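Long-range contacts in uncharacterized protein (PDB 4IRT), which is of unknown function but is a putative neuraminidase, with a BNR repeat-like family domain of the beta-propeller clan: residues G12-S17 and E399-Y404; V18-F23 and F383-R388; N150-R155 and W163-D168; K188-L193 and R213-G218. All coordinates share one frame; numbering follows the deposited sequence.

Interaction 1 (G12-S17 and E399-Y404); sequences GYSCTS and EPQMIY
S14 and Q401 meet through a hydroxyl that accepts from a backbone amide: OG lies beside its own backbone N (chi1 -69°), facing the other segment, and accepts from Q401 N at 3.1 Å. The same OG packs against the start of the Q401 side chain, 3.3 Å from CB, and gives its own hydrogen to H386 O. P400 turns its ring carbon CB to the G12 carbonyl, 3.0 Å from G12 O. I403 brings CD1 to G12 CA at 3.9 Å, which leaves little room for a side chain on G12. G12 N bonds to Q401 O (3.0 Å), coming in 37° above the carbonyl plane. These residues join strand 5-12, at the start of the chain, to strand 401-407 at its end, consistent with the terminal-strand closure of beta-propellers. With one hydroxyl both accepting from Q401 and donating to H386, the loop leaving strand 5-12 is tied both to the start of 401-407 and to the loop that follows strand 381-385.

Interaction 2 (V18-F23 and F383-R388); sequences VNTTVF and FVQHTR
The loop that leaves strand 5-12 lays N19 and T20 against F383, Q385 and T387, on strand 381-385 of the sheet that joins the two chain ends and on the turn after it. T20 and T387 meet tip to tip, their OG1 atoms 2.8 Å apart in a hydrogen bond. Each OG1 stands between its backbone N and carbonyl carbon (chi1 58° and 59°), and T20 OG1 is also bonded to S17 O. The T20 and Q385 side chains cross at about a right angle; T20 CG2 lies 3.7 Å from Q385 O and 3.9 Å from F383 CE1. N19 brings CB to 3.2 Å from Q385 OE1, while its ND2 makes only a weak bond to that oxygen (3.4 Å), the two amides nearly coplanar at 26°. N19 OD1 takes the firmer bond, from Y40 N, and Q385 NE2 is spent on Q401 O. R24 bonds to N19 O and makes a cation-pi contact with F383. An alanine at T20 would probably leave T387 OG1 and S17 O without this partner and open a gap between Q385 and F383. Every touching residue is buried, so the hydroxyl and amide groups pair with one another and with backbone atoms, fixing the irregular loop by directed bonds.

Interaction 3 (N150-R155 and W163-D168); sequences NLVMNR and WTRVQD. With EDO (1,2-ethanediol), chain K.
M153 O is gripped by two successive amides of the partner strand, V166 N at 2.7 Å and Q167 N at 3.2 Å, both tilted somewhat from its carbonyl plane. This is a classic beta bulge in the hairpin of strands 151-157 and 162-167, the latter at the edge of a four-stranded antiparallel sheet. Past the bulge, R155 and T164 exchange backbone bonds, and V166 CG2 rests on R155 CB (3.6 Å). R165 bends at chi2 and chi3 (76° and 87°), placing CD and NE; its NH1 meets a lone pair of N154 OD1 at 2.8 Å, the two flat groups nearly coplanar, and NE forms a salt bridge with D168 OD1 (2.9 Å). V152 CG1 lies over one guanidinium face, toward the rim, and NH2 pairs with D120. A leucine in place of R165 would probably leave D120 and D168 without their counter-charge and N154 OD1 without its donor. N154 CB meets W163 CE3 at 3.7 Å, while the indole NE1 bonds to Y99 OH.

Interaction 4 (K188-L193 and R213-G218); sequences KGTIHL and RSFDNG. With EDO (1,2-ethanediol), chain M.
I191 and S214 exchange backbone hydrogen bonds, I191 N to S214 O (3.0 Å) and S214 N to I191 O (2.9 Å). Beyond, water takes over: one molecule donates to G189 O and S214 O and accepts from N217 N, and a second links G189 O with N217 OD1. The pairs belong to the antiparallel hairpin of strands 191-198 and 206-214, where the chain leaves the second strand in a turn. S214 OG, anti to its own backbone N (chi1 177°), accepts from G218 N and bonds to T220 O, holding that turn closed. R213, extended from CG to NE, bonds through NE to O1 of an ethanediol, probably from the crystallisation liquor, at 2.9 Å and through NH2 to its O2 at 3.1 Å; NH1 bonds to Y211 OH. In the packing, T190 and F215 lie side by side, T190 OG1 3.4 Å from F215 CD1 and CG2 over one ring face. I191 CD1 presses on the N217-G218 peptide, 3.6 Å from G218 N.

Overall arrangement
Interactions 1 and 2 serve the same sheet, in which strand 401-407 lies between strands 5-12 and 381-385; their centres are 8 Å apart, and Y404 N bonds to V384 O between them. Interaction 2 is wholly buried and relies on hydroxyls, amides and a phenyl ring, whereas interaction 1, farther from the chain centre, is partly buried and combines backbone bonds, one serine hydroxyl and the packing of P400 and I403 on G12. Interactions 3 and 4, partly buried too, are hairpins of two successive four-stranded sheets. They touch where Q167 NE2 bonds to G218 O, and bring in charged arginines, waters and ethanediol. Interaction 2 lies on the opposite side of the chain's centre from both hairpins.

Interaction 1 (G12-S17 and E399-Y404)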
loop_
_atom_site.group_PDB
_atom_site.type_symbol
_atom_site.label_atom_id
_atom_site.label_comp_id
_atom_site.label_asym_id
_atom_site.label_seq_id
_atom_site.Cartn_x
_atom_site.Cartn_y
_atom_site.Cartn_z
ATOM N N GLY A 12 -18.853 7.310 3.601
ATOM C CA GLY A 12 -17.701 7.491 4.471
ATOM C C GLY A 12 -17.183 8.897 4.410
ATOM O O GLY A 12 -17.550 9.661 3.524
ATOM N N TYR A 13 -16.343 9.250 5.376
ATOM C CA TYR A 13 -15.719 10.566 5.393
ATOM C C TYR A 13 -15.034 10.883 4.066
ATOM O O TYR A 13 -14.296 10.045 3.577
ATOM C CB TYR A 13 -14.651 10.588 6.467
ATOM C CG TYR A 13 -14.113 11.946 6.793
ATOM C CD1 TYR A 13 -14.898 12.892 7.438
ATOM C CD2 TYR A 13 -12.791 12.279 6.492
ATOM C CE1 TYR A 13 -14.398 14.150 7.756
ATOM C CE2 TYR A 13 -12.280 13.535 6.814
ATOM C CZ TYR A 13 -13.090 14.458 7.445
ATOM O OH TYR A 13 -12.573 15.684 7.781
ATOM N N SER A 14 -15.254 12.092 3.532
ATOM C CA SER A 14 -14.663 12.523 2.260
ATOM C C SER A 14 -13.927 13.862 2.299
ATOM O O SER A 14 -13.434 14.343 1.263
ATOM C CB SER A 14 -15.759 12.570 1.161
ATOM O OG SER A 14 -16.191 11.258 0.826
ATOM N N CYS A 15 -13.833 14.490 3.466
ATOM C CA CYS A 15 -13.252 15.834 3.519
ATOM C C CYS A 15 -11.727 15.828 3.389
ATOM O O CYS A 15 -11.133 16.854 3.030
ATOM C CB CYS A 15 -13.651 16.553 4.803
ATOM S SG CYS A 15 -15.431 16.866 4.972
ATOM N N THR A 16 -11.109 14.691 3.724
ATOM C CA THR A 16 -9.724 14.403 3.417
ATOM C C THR A 16 -9.662 13.039 2.717
ATOM O O THR A 16 -10.661 12.350 2.622
ATOM C CB THR A 16 -8.825 14.307 4.675
ATOM O OG1 THR A 16 -9.134 13.087 5.372
ATOM C CG2 THR A 16 -8.985 15.527 5.590
ATOM N N SER A 17 -8.472 12.652 2.264
ATOM C CA SER A 17 -8.235 11.374 1.575
ATOM C C SER A 17 -7.867 10.222 2.515
ATOM O O SER A 17 -7.372 9.212 2.061
ATOM C CB SER A 17 -7.103 11.535 0.545
ATOM O OG SER A 17 -5.939 12.073 1.147
ATOM N N GLU A 399 -20.255 16.517 2.096
ATOM C CA GLU A 399 -20.994 15.356 2.537
ATOM C C GLU A 399 -20.203 14.096 2.317
ATOM O O GLU A 399 -19.424 14.000 1.368
ATOM C CB GLU A 399 -22.300 15.235 1.791
ATOM C CG GLU A 399 -23.305 16.292 2.153
ATOM C CD GLU A 399 -24.657 15.872 1.659
ATOM O OE1 GLU A 399 -24.910 16.077 0.469
ATOM O OE2 GLU A 399 -25.418 15.263 2.459
ATOM N N PRO A 400 -20.380 13.111 3.210
ATOM C CA PRO A 400 -19.677 11.874 3.007
ATOM C C PRO A 400 -20.152 11.224 1.680
ATOM O O PRO A 400 -21.353 11.240 1.376
ATOM C CB PRO A 400 -20.058 11.043 4.252
ATOM C CG PRO A 400 -21.404 11.582 4.646
ATOM C CD PRO A 400 -21.307 13.058 4.360
ATOM N N GLN A 401 -19.202 10.720 0.902
ATOM C CA GLN A 401 -19.455 10.088 -0.395
ATOM C C GLN A 401 -19.467 8.552 -0.271
ATOM O O GLN A 401 -18.814 7.939 0.619
ATOM C CB GLN A 401 -18.409 10.548 -1.447
ATOM C CG GLN A 401 -18.310 12.072 -1.610
ATOM C CD GLN A 401 -19.601 12.708 -2.131
ATOM O OE1 GLN A 401 -20.273 13.544 -1.445
ATOM N NE2 GLN A 401 -20.002 12.280 -3.293
HETATM N N MSE A 402 -20.207 7.918 -1.166
HETATM C CA MSE A 402 -20.370 6.455 -1.118
HETATM C C MSE A 402 -19.062 5.764 -1.333
HETATM O O MSE A 402 -18.309 6.131 -2.220
HETATM C CB MSE A 402 -21.350 6.072 -2.218
HETATM C CG MSE A 402 -21.602 4.587 -2.346
HETATM SE SE MSE A 402 -22.424 3.831 -0.770
HETATM C CE MSE A 402 -24.163 4.712 -0.965
ATOM N N ILE A 403 -18.794 4.755 -0.505
ATOM C CA ILE A 403 -17.681 3.816 -0.713
ATOM C C ILE A 403 -18.230 2.627 -1.496
ATOM O O ILE A 403 -19.346 2.119 -1.221
ATOM C CB ILE A 403 -17.082 3.341 0.607
ATOM C CG1 ILE A 403 -16.397 4.520 1.324
ATOM C CG2 ILE A 403 -16.081 2.230 0.388
ATOM C CD1 ILE A 403 -16.210 4.265 2.811
ATOM N N TYR A 404 -17.480 2.236 -2.512
ATOM C CA TYR A 404 -17.804 1.043 -3.312
ATOM C C TYR A 404 -16.679 0.045 -3.303
ATOM O O TYR A 404 -15.497 0.418 -3.149
ATOM C CB TYR A 404 -17.976 1.421 -4.770
ATOM C CG TYR A 404 -18.965 2.523 -5.049
ATOM C CD1 TYR A 404 -18.572 3.851 -5.047
ATOM C CD2 TYR A 404 -20.286 2.230 -5.357
ATOM C CE1 TYR A 404 -19.490 4.867 -5.317
ATOM C CE2 TYR A 404 -21.209 3.224 -5.643
ATOM C CZ TYR A 404 -20.797 4.542 -5.630
ATOM O OH TYR A 404 -21.712 5.525 -5.892
#

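Interaction 2 (V18-F23 and F383-R388)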
loop_
_atom_site.group_PDB
_atom_site.type_symbol
_atom_site.label_atom_id
_atom_site.label_comp_id
_atom_site.label_asym_id
_atom_site.label_seq_id
_atom_site.Cartn_x
_atom_site.Cartn_y
_atom_site.Cartn_z
ATOM N N VAL A 18 -8.135 10.368 3.815
ATOM C CA VAL A 18 -7.749 9.369 4.802
ATOM C C VAL A 18 -8.226 7.945 4.482
ATOM O O VAL A 18 -7.506 6.952 4.741
ATOM C CB VAL A 18 -8.118 9.818 6.251
ATOM C CG1 VAL A 18 -9.613 9.748 6.499
ATOM C CG2 VAL A 18 -7.341 8.989 7.272
ATOM N N ASN A 19 -9.403 7.824 3.869
ATOM C CA ASN A 19 -9.915 6.496 3.528
ATOM C C ASN A 19 -9.328 5.934 2.253
ATOM O O ASN A 19 -9.511 4.751 1.982
ATOM C CB ASN A 19 -11.432 6.529 3.365
ATOM C CG ASN A 19 -12.184 6.537 4.676
ATOM O OD1 ASN A 19 -11.711 6.065 5.713
ATOM N ND2 ASN A 19 -13.395 7.045 4.623
ATOM N N THR A 20 -8.627 6.771 1.471
ATOM C CA THR A 20 -8.260 6.432 0.095
ATOM C C THR A 20 -6.772 6.772 -0.219
ATOM O O THR A 20 -6.473 7.494 -1.165
ATOM C CB THR A 20 -9.179 7.183 -0.892
ATOM O OG1 THR A 20 -9.063 8.610 -0.669
ATOM C CG2 THR A 20 -10.633 6.766 -0.721
ATOM N N THR A 21 -5.836 6.303 0.599
ATOM C CA THR A 21 -4.428 6.465 0.269
ATOM C C THR A 21 -3.889 5.143 -0.267
ATOM O O THR A 21 -4.459 4.061 -0.041
ATOM C CB THR A 21 -3.555 6.910 1.455
ATOM O OG1 THR A 21 -3.232 5.767 2.266
ATOM C CG2 THR A 21 -4.243 8.021 2.280
ATOM N N VAL A 22 -2.796 5.244 -1.017
ATOM C CA VAL A 22 -2.179 4.095 -1.668
ATOM C C VAL A 22 -1.589 3.140 -0.625
ATOM O O VAL A 22 -1.409 1.955 -0.916
ATOM C CB VAL A 22 -1.095 4.572 -2.680
ATOM C CG1 VAL A 22 0.158 5.050 -1.949
ATOM C CG2 VAL A 22 -0.743 3.489 -3.665
ATOM N N PHE A 23 -1.360 3.634 0.592
ATOM C CA PHE A 23 -0.640 2.890 1.606
ATOM C C PHE A 23 -1.557 2.269 2.682
ATOM O O PHE A 23 -1.093 1.835 3.720
ATOM C CB PHE A 23 0.498 3.706 2.225
ATOM C CG PHE A 23 0.090 5.038 2.774
ATOM C CD1 PHE A 23 -0.403 5.162 4.057
ATOM C CD2 PHE A 23 0.253 6.193 2.008
ATOM C CE1 PHE A 23 -0.788 6.395 4.548
ATOM C CE2 PHE A 23 -0.116 7.431 2.500
ATOM C CZ PHE A 23 -0.641 7.532 3.769
ATOM N N PHE A 383 -11.069 -0.641 -3.632
ATOM C CA PHE A 383 -11.716 0.296 -2.716
ATOM C C PHE A 383 -11.848 1.637 -3.438
ATOM O O PHE A 383 -10.848 2.298 -3.734
ATOM C CB PHE A 383 -10.869 0.459 -1.435
ATOM C CG PHE A 383 -11.533 1.288 -0.329
ATOM C CD1 PHE A 383 -11.705 2.673 -0.464
ATOM C CD2 PHE A 383 -11.982 0.694 0.844
ATOM C CE1 PHE A 383 -12.319 3.442 0.547
ATOM C CE2 PHE A 383 -12.571 1.451 1.851
ATOM C CZ PHE A 383 -12.762 2.832 1.712
ATOM N N VAL A 384 -13.074 2.055 -3.706
ATOM C CA VAL A 384 -13.325 3.259 -4.507
ATOM C C VAL A 384 -14.254 4.206 -3.732
ATOM O O VAL A 384 -15.329 3.820 -3.320
ATOM C CB VAL A 384 -13.940 2.881 -5.857
ATOM C CG1 VAL A 384 -14.369 4.116 -6.639
ATOM C CG2 VAL A 384 -12.922 2.094 -6.674
ATOM N N GLN A 385 -13.824 5.454 -3.588
ATOM C CA GLN A 385 -14.589 6.495 -2.900
ATOM C C GLN A 385 -14.037 7.843 -3.353
ATOM O O GLN A 385 -12.828 8.037 -3.390
ATOM C CB GLN A 385 -14.399 6.403 -1.388
ATOM C CG GLN A 385 -15.254 7.377 -0.638
ATOM C CD GLN A 385 -14.878 7.563 0.795
ATOM O OE1 GLN A 385 -13.803 7.172 1.241
ATOM N NE2 GLN A 385 -15.780 8.180 1.541
ATOM N N HIS A 386 -14.937 8.747 -3.710
ATOM C CA HIS A 386 -14.557 10.141 -3.971
ATOM C C HIS A 386 -14.139 10.801 -2.651
ATOM O O HIS A 386 -14.914 10.806 -1.703
ATOM C CB HIS A 386 -15.769 10.878 -4.516
ATOM C CG HIS A 386 -15.514 12.325 -4.770
ATOM N ND1 HIS A 386 -15.288 12.827 -6.030
ATOM C CD2 HIS A 386 -15.426 13.373 -3.921
ATOM C CE1 HIS A 386 -15.098 14.138 -5.947
ATOM N NE2 HIS A 386 -15.194 14.495 -4.677
ATOM N N THR A 387 -12.952 11.397 -2.619
ATOM C CA THR A 387 -12.510 12.169 -1.481
ATOM C C THR A 387 -11.794 13.438 -1.968
ATOM O O THR A 387 -11.326 13.495 -3.099
ATOM C CB THR A 387 -11.527 11.375 -0.563
ATOM O OG1 THR A 387 -10.374 10.987 -1.322
ATOM C CG2 THR A 387 -12.154 10.148 0.003
ATOM N N ARG A 388 -11.686 14.413 -1.070
ATOM C CA ARG A 388 -11.038 15.692 -1.355
ATOM C C ARG A 388 -9.732 15.789 -0.562
ATOM O O ARG A 388 -9.577 15.130 0.459
ATOM C CB ARG A 388 -11.980 16.863 -0.999
ATOM C CG ARG A 388 -11.485 18.217 -1.495
ATOM C CD ARG A 388 -12.560 19.295 -1.597
ATOM N NE ARG A 388 -13.692 18.895 -2.442
ATOM C CZ ARG A 388 -14.745 19.659 -2.690
ATOM N NH1 ARG A 388 -14.814 20.883 -2.168
ATOM N NH2 ARG A 388 -15.742 19.199 -3.444
#

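Interaction 3 (N150-R155 and W163-D168)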
loop_
_atom_site.group_PDB
_atom_site.type_symbol
_atom_site.label_atom_id
_atom_site.label_comp_id
_atom_site.label_asym_id
_atom_site.label_seq_id
_atom_site.Cartn_x
_atom_site.Cartn_y
_atom_site.Cartn_z
ATOM N N ASN A 150 12.295 5.044 11.103
ATOM C CA ASN A 150 12.970 3.765 11.042
ATOM C C ASN A 150 11.946 2.689 10.774
ATOM O O ASN A 150 10.884 2.680 11.378
ATOM C CB ASN A 150 13.701 3.459 12.349
ATOM C CG ASN A 150 14.478 2.139 12.286
ATOM O OD1 ASN A 150 15.283 1.920 11.375
ATOM N ND2 ASN A 150 14.234 1.260 13.248
ATOM N N LEU A 151 12.268 1.781 9.865
ATOM C CA LEU A 151 11.369 0.669 9.560
ATOM C C LEU A 151 11.424 -0.385 10.659
ATOM O O LEU A 151 12.485 -0.949 10.935
ATOM C CB LEU A 151 11.764 0.021 8.225
ATOM C CG LEU A 151 10.830 -1.057 7.656
ATOM C CD1 LEU A 151 11.100 -1.209 6.158
ATOM C CD2 LEU A 151 10.996 -2.401 8.370
ATOM N N VAL A 152 10.272 -0.670 11.279
ATOM C CA VAL A 152 10.188 -1.718 12.281
ATOM C C VAL A 152 9.248 -2.808 11.776
ATOM O O VAL A 152 8.183 -2.512 11.243
ATOM C CB VAL A 152 9.670 -1.160 13.611
ATOM C CG1 VAL A 152 9.510 -2.239 14.658
ATOM C CG2 VAL A 152 10.605 -0.057 14.095
HETATM N N MSE A 153 9.667 -4.053 11.975
HETATM C CA MSE A 153 9.002 -5.219 11.438
HETATM C C MSE A 153 8.821 -6.264 12.510
HETATM O O MSE A 153 9.772 -6.701 13.189
HETATM C CB MSE A 153 9.809 -5.732 10.240
HETATM C CG MSE A 153 9.315 -7.063 9.691
HETATM SE SE MSE A 153 10.417 -7.713 8.197
HETATM C CE MSE A 153 10.066 -6.323 6.869
ATOM N N ASN A 154 7.569 -6.662 12.669
ATOM C CA ASN A 154 7.163 -7.671 13.623
ATOM C C ASN A 154 6.462 -8.826 12.935
ATOM O O ASN A 154 5.971 -8.689 11.817
ATOM C CB ASN A 154 6.151 -7.082 14.595
ATOM C CG ASN A 154 6.707 -5.961 15.442
ATOM O OD1 ASN A 154 7.900 -5.884 15.720
ATOM N ND2 ASN A 154 5.807 -5.076 15.885
ATOM N N ARG A 155 6.373 -9.945 13.648
ATOM C CA ARG A 155 5.667 -11.123 13.186
ATOM C C ARG A 155 4.684 -11.612 14.233
ATOM O O ARG A 155 5.001 -11.652 15.424
ATOM C CB ARG A 155 6.632 -12.262 12.835
ATOM C CG ARG A 155 5.938 -13.546 12.362
ATOM C CD ARG A 155 6.971 -14.541 11.860
ATOM N NE ARG A 155 6.444 -15.885 11.585
ATOM C CZ ARG A 155 7.214 -16.917 11.221
ATOM N NH1 ARG A 155 8.539 -16.774 11.087
ATOM N NH2 ARG A 155 6.678 -18.108 11.021
ATOM N N TRP A 163 3.145 -11.450 19.151
ATOM C CA TRP A 163 3.991 -10.711 18.236
ATOM C C TRP A 163 5.400 -10.729 18.754
ATOM O O TRP A 163 5.603 -10.591 19.958
ATOM C CB TRP A 163 3.549 -9.254 18.168
ATOM C CG TRP A 163 2.270 -9.058 17.453
ATOM C CD1 TRP A 163 1.040 -8.974 18.007
ATOM C CD2 TRP A 163 2.093 -8.907 16.044
ATOM N NE1 TRP A 163 0.090 -8.786 17.033
ATOM C CE2 TRP A 163 0.711 -8.743 15.814
ATOM C CE3 TRP A 163 2.968 -8.912 14.956
ATOM C CZ2 TRP A 163 0.169 -8.562 14.518
ATOM C CZ3 TRP A 163 2.457 -8.726 13.669
ATOM C CH2 TRP A 163 1.056 -8.569 13.454
ATOM N N THR A 164 6.356 -10.874 17.839
ATOM C CA THR A 164 7.758 -10.687 18.165
ATOM C C THR A 164 8.449 -9.831 17.119
ATOM O O THR A 164 8.052 -9.785 15.950
ATOM C CB THR A 164 8.492 -12.030 18.260
ATOM O OG1 THR A 164 8.279 -12.757 17.048
ATOM C CG2 THR A 164 7.970 -12.830 19.452
ATOM N N ARG A 165 9.484 -9.131 17.547
ATOM C CA ARG A 165 10.250 -8.296 16.645
ATOM C C ARG A 165 11.032 -9.176 15.656
ATOM O O ARG A 165 11.677 -10.138 16.064
ATOM C CB ARG A 165 11.203 -7.411 17.444
ATOM C CG ARG A 165 11.994 -6.439 16.592
ATOM C CD ARG A 165 11.149 -5.259 16.141
ATOM N NE ARG A 165 11.185 -4.206 17.163
ATOM C CZ ARG A 165 10.156 -3.767 17.882
ATOM N NH1 ARG A 165 8.955 -4.271 17.749
ATOM N NH2 ARG A 165 10.349 -2.807 18.765
ATOM N N VAL A 166 10.992 -8.827 14.379
ATOM C CA VAL A 166 11.797 -9.495 13.339
ATOM C C VAL A 166 13.028 -8.678 12.993
ATOM O O VAL A 166 14.157 -9.195 12.995
ATOM C CB VAL A 166 10.972 -9.772 12.073
ATOM C CG1 VAL A 166 11.844 -10.392 10.984
ATOM C CG2 VAL A 166 9.801 -10.692 12.419
ATOM N N GLN A 167 12.829 -7.401 12.682
ATOM C CA GLN A 167 13.972 -6.519 12.501
ATOM C C GLN A 167 13.744 -5.197 13.204
ATOM O O GLN A 167 12.696 -4.569 13.042
ATOM C CB GLN A 167 14.282 -6.256 11.027
ATOM C CG GLN A 167 14.659 -7.467 10.184
ATOM C CD GLN A 167 15.971 -8.136 10.568
ATOM O OE1 GLN A 167 16.786 -7.582 11.295
ATOM N NE2 GLN A 167 16.170 -9.352 10.084
ATOM N N ASP A 168 14.743 -4.836 13.991
ATOM C CA ASP A 168 14.873 -3.531 14.630
ATOM C C ASP A 168 15.502 -2.532 13.686
ATOM O O ASP A 168 15.125 -1.368 13.691
ATOM C CB ASP A 168 15.798 -3.651 15.856
ATOM C CG ASP A 168 15.109 -4.290 17.031
ATOM O OD1 ASP A 168 14.079 -3.729 17.448
ATOM O OD2 ASP A 168 15.591 -5.338 17.543
HETATM C C1 EDO K . 15.501 4.502 7.067
HETATM O O1 EDO K . 15.588 5.418 8.156
HETATM C C2 EDO K . 14.338 3.522 7.294
HETATM O O2 EDO K . 14.582 2.640 8.395
HETATM O O HOH W 1 6.458 -3.078 17.811
HETATM O O HOH W 2 6.041 -14.270 16.991
#

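Interaction 4 (K188-L193 and R213-G218)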
loop_
_atom_site.group_PDB
_atom_site.type_symbol
_atom_site.label_atom_id
_atom_site.label_comp_id
_atom_site.label_asym_id
_atom_site.label_seq_id
_atom_site.Cartn_x
_atom_site.Cartn_y
_atom_site.Cartn_z
ATOM N N LYS A 188 4.502 -17.440 -3.068
ATOM C CA LYS A 188 5.415 -18.448 -2.499
ATOM C C LYS A 188 5.839 -18.121 -1.064
ATOM O O LYS A 188 6.623 -18.871 -0.427
ATOM C CB LYS A 188 6.646 -18.574 -3.375
ATOM C CG LYS A 188 6.322 -19.115 -4.750
ATOM C CD LYS A 188 7.541 -19.647 -5.447
ATOM C CE LYS A 188 8.040 -18.703 -6.514
ATOM N NZ LYS A 188 9.021 -19.427 -7.378
ATOM N N GLY A 189 5.338 -17.007 -0.549
ATOM C CA GLY A 189 5.599 -16.600 0.824
ATOM C C GLY A 189 6.861 -15.760 0.967
ATOM O O GLY A 189 7.273 -15.466 2.076
ATOM N N THR A 190 7.464 -15.365 -0.152
ATOM C CA THR A 190 8.624 -14.467 -0.119
ATOM C C THR A 190 8.179 -13.025 0.182
ATOM O O THR A 190 7.219 -12.498 -0.416
ATOM C CB THR A 190 9.392 -14.529 -1.455
ATOM O OG1 THR A 190 9.834 -15.875 -1.671
ATOM C CG2 THR A 190 10.591 -13.586 -1.485
ATOM N N ILE A 191 8.911 -12.365 1.064
ATOM C CA ILE A 191 8.640 -10.964 1.382
ATOM C C ILE A 191 9.508 -10.111 0.479
ATOM O O ILE A 191 10.748 -10.214 0.529
ATOM C CB ILE A 191 8.992 -10.620 2.844
ATOM C CG1 ILE A 191 8.258 -11.539 3.830
ATOM C CG2 ILE A 191 8.708 -9.151 3.117
ATOM C CD1 ILE A 191 8.803 -11.459 5.240
ATOM N N HIS A 192 8.861 -9.252 -0.312
ATOM C CA HIS A 192 9.552 -8.304 -1.153
ATOM C C HIS A 192 9.530 -6.938 -0.511
ATOM O O HIS A 192 8.541 -6.560 0.097
ATOM C CB HIS A 192 8.883 -8.229 -2.540
ATOM C CG HIS A 192 8.878 -9.532 -3.272
ATOM N ND1 HIS A 192 9.846 -9.860 -4.186
ATOM C CD2 HIS A 192 8.052 -10.605 -3.197
ATOM C CE1 HIS A 192 9.624 -11.078 -4.650
ATOM N NE2 HIS A 192 8.528 -11.547 -4.078
ATOM N N LEU A 193 10.606 -6.185 -0.693
ATOM C CA LEU A 193 10.735 -4.835 -0.137
ATOM C C LEU A 193 11.433 -3.923 -1.124
ATOM O O LEU A 193 12.509 -4.250 -1.620
ATOM C CB LEU A 193 11.586 -4.916 1.141
ATOM C CG LEU A 193 12.100 -3.624 1.775
ATOM C CD1 LEU A 193 10.980 -2.779 2.321
ATOM C CD2 LEU A 193 13.072 -3.980 2.887
ATOM N N ARG A 213 14.757 -8.843 -0.772
ATOM C CA ARG A 213 13.745 -9.879 -0.479
ATOM C C ARG A 213 14.207 -10.904 0.538
ATOM O O ARG A 213 15.393 -11.146 0.696
ATOM C CB ARG A 213 13.270 -10.565 -1.757
ATOM C CG ARG A 213 14.382 -11.204 -2.593
ATOM C CD ARG A 213 13.731 -12.052 -3.679
ATOM N NE ARG A 213 14.649 -12.495 -4.736
ATOM C CZ ARG A 213 14.532 -12.193 -6.019
ATOM N NH1 ARG A 213 13.570 -11.382 -6.453
ATOM N NH2 ARG A 213 15.397 -12.693 -6.874
ATOM N N SER A 214 13.255 -11.522 1.217
ATOM C CA SER A 214 13.543 -12.497 2.255
ATOM C C SER A 214 12.704 -13.742 2.027
ATOM O O SER A 214 11.477 -13.653 1.840
ATOM C CB SER A 214 13.197 -11.966 3.638
ATOM O OG SER A 214 13.421 -12.989 4.613
ATOM N N PHE A 215 13.372 -14.900 2.108
ATOM C CA PHE A 215 12.740 -16.211 1.944
ATOM C C PHE A 215 12.437 -16.939 3.259
ATOM O O PHE A 215 11.869 -18.036 3.235
ATOM C CB PHE A 215 13.643 -17.113 1.092
ATOM C CG PHE A 215 13.931 -16.548 -0.271
ATOM C CD1 PHE A 215 13.089 -16.809 -1.340
ATOM C CD2 PHE A 215 15.038 -15.752 -0.472
ATOM C CE1 PHE A 215 13.358 -16.296 -2.608
ATOM C CE2 PHE A 215 15.287 -15.185 -1.713
ATOM C CZ PHE A 215 14.453 -15.483 -2.794
ATOM N N ASP A 216 12.804 -16.331 4.396
ATOM C CA ASP A 216 12.660 -16.954 5.713
ATOM C C ASP A 216 11.934 -16.029 6.711
ATOM O O ASP A 216 12.329 -15.883 7.875
ATOM C CB ASP A 216 14.018 -17.376 6.228
ATOM C CG ASP A 216 14.989 -16.213 6.378
ATOM O OD1 ASP A 216 14.608 -15.026 6.121
ATOM O OD2 ASP A 216 16.150 -16.492 6.737
ATOM N N ASN A 217 10.851 -15.436 6.236
ATOM C CA ASN A 217 9.980 -14.568 7.030
ATOM C C ASN A 217 10.657 -13.396 7.677
ATOM O O ASN A 217 10.271 -12.954 8.771
ATOM C CB ASN A 217 9.192 -15.383 8.044
ATOM C CG ASN A 217 8.137 -16.234 7.376
ATOM O OD1 ASN A 217 7.448 -15.788 6.449
ATOM N ND2 ASN A 217 8.017 -17.471 7.819
ATOM N N GLY A 218 11.633 -12.838 6.962
ATOM C CA GLY A 218 12.257 -11.594 7.368
ATOM C C GLY A 218 13.561 -11.675 8.143
ATOM O O GLY A 218 14.135 -10.633 8.448
HETATM C C1 EDO M . 18.205 -14.561 -4.493
HETATM O O1 EDO M . 17.226 -13.587 -4.073
HETATM C C2 EDO M . 17.592 -15.771 -5.195
HETATM O O2 EDO M . 16.873 -15.339 -6.357
HETATM O O HOH W 3 5.762 -16.409 4.394
HETATM O O HOH W 4 9.796 -15.128 3.539
#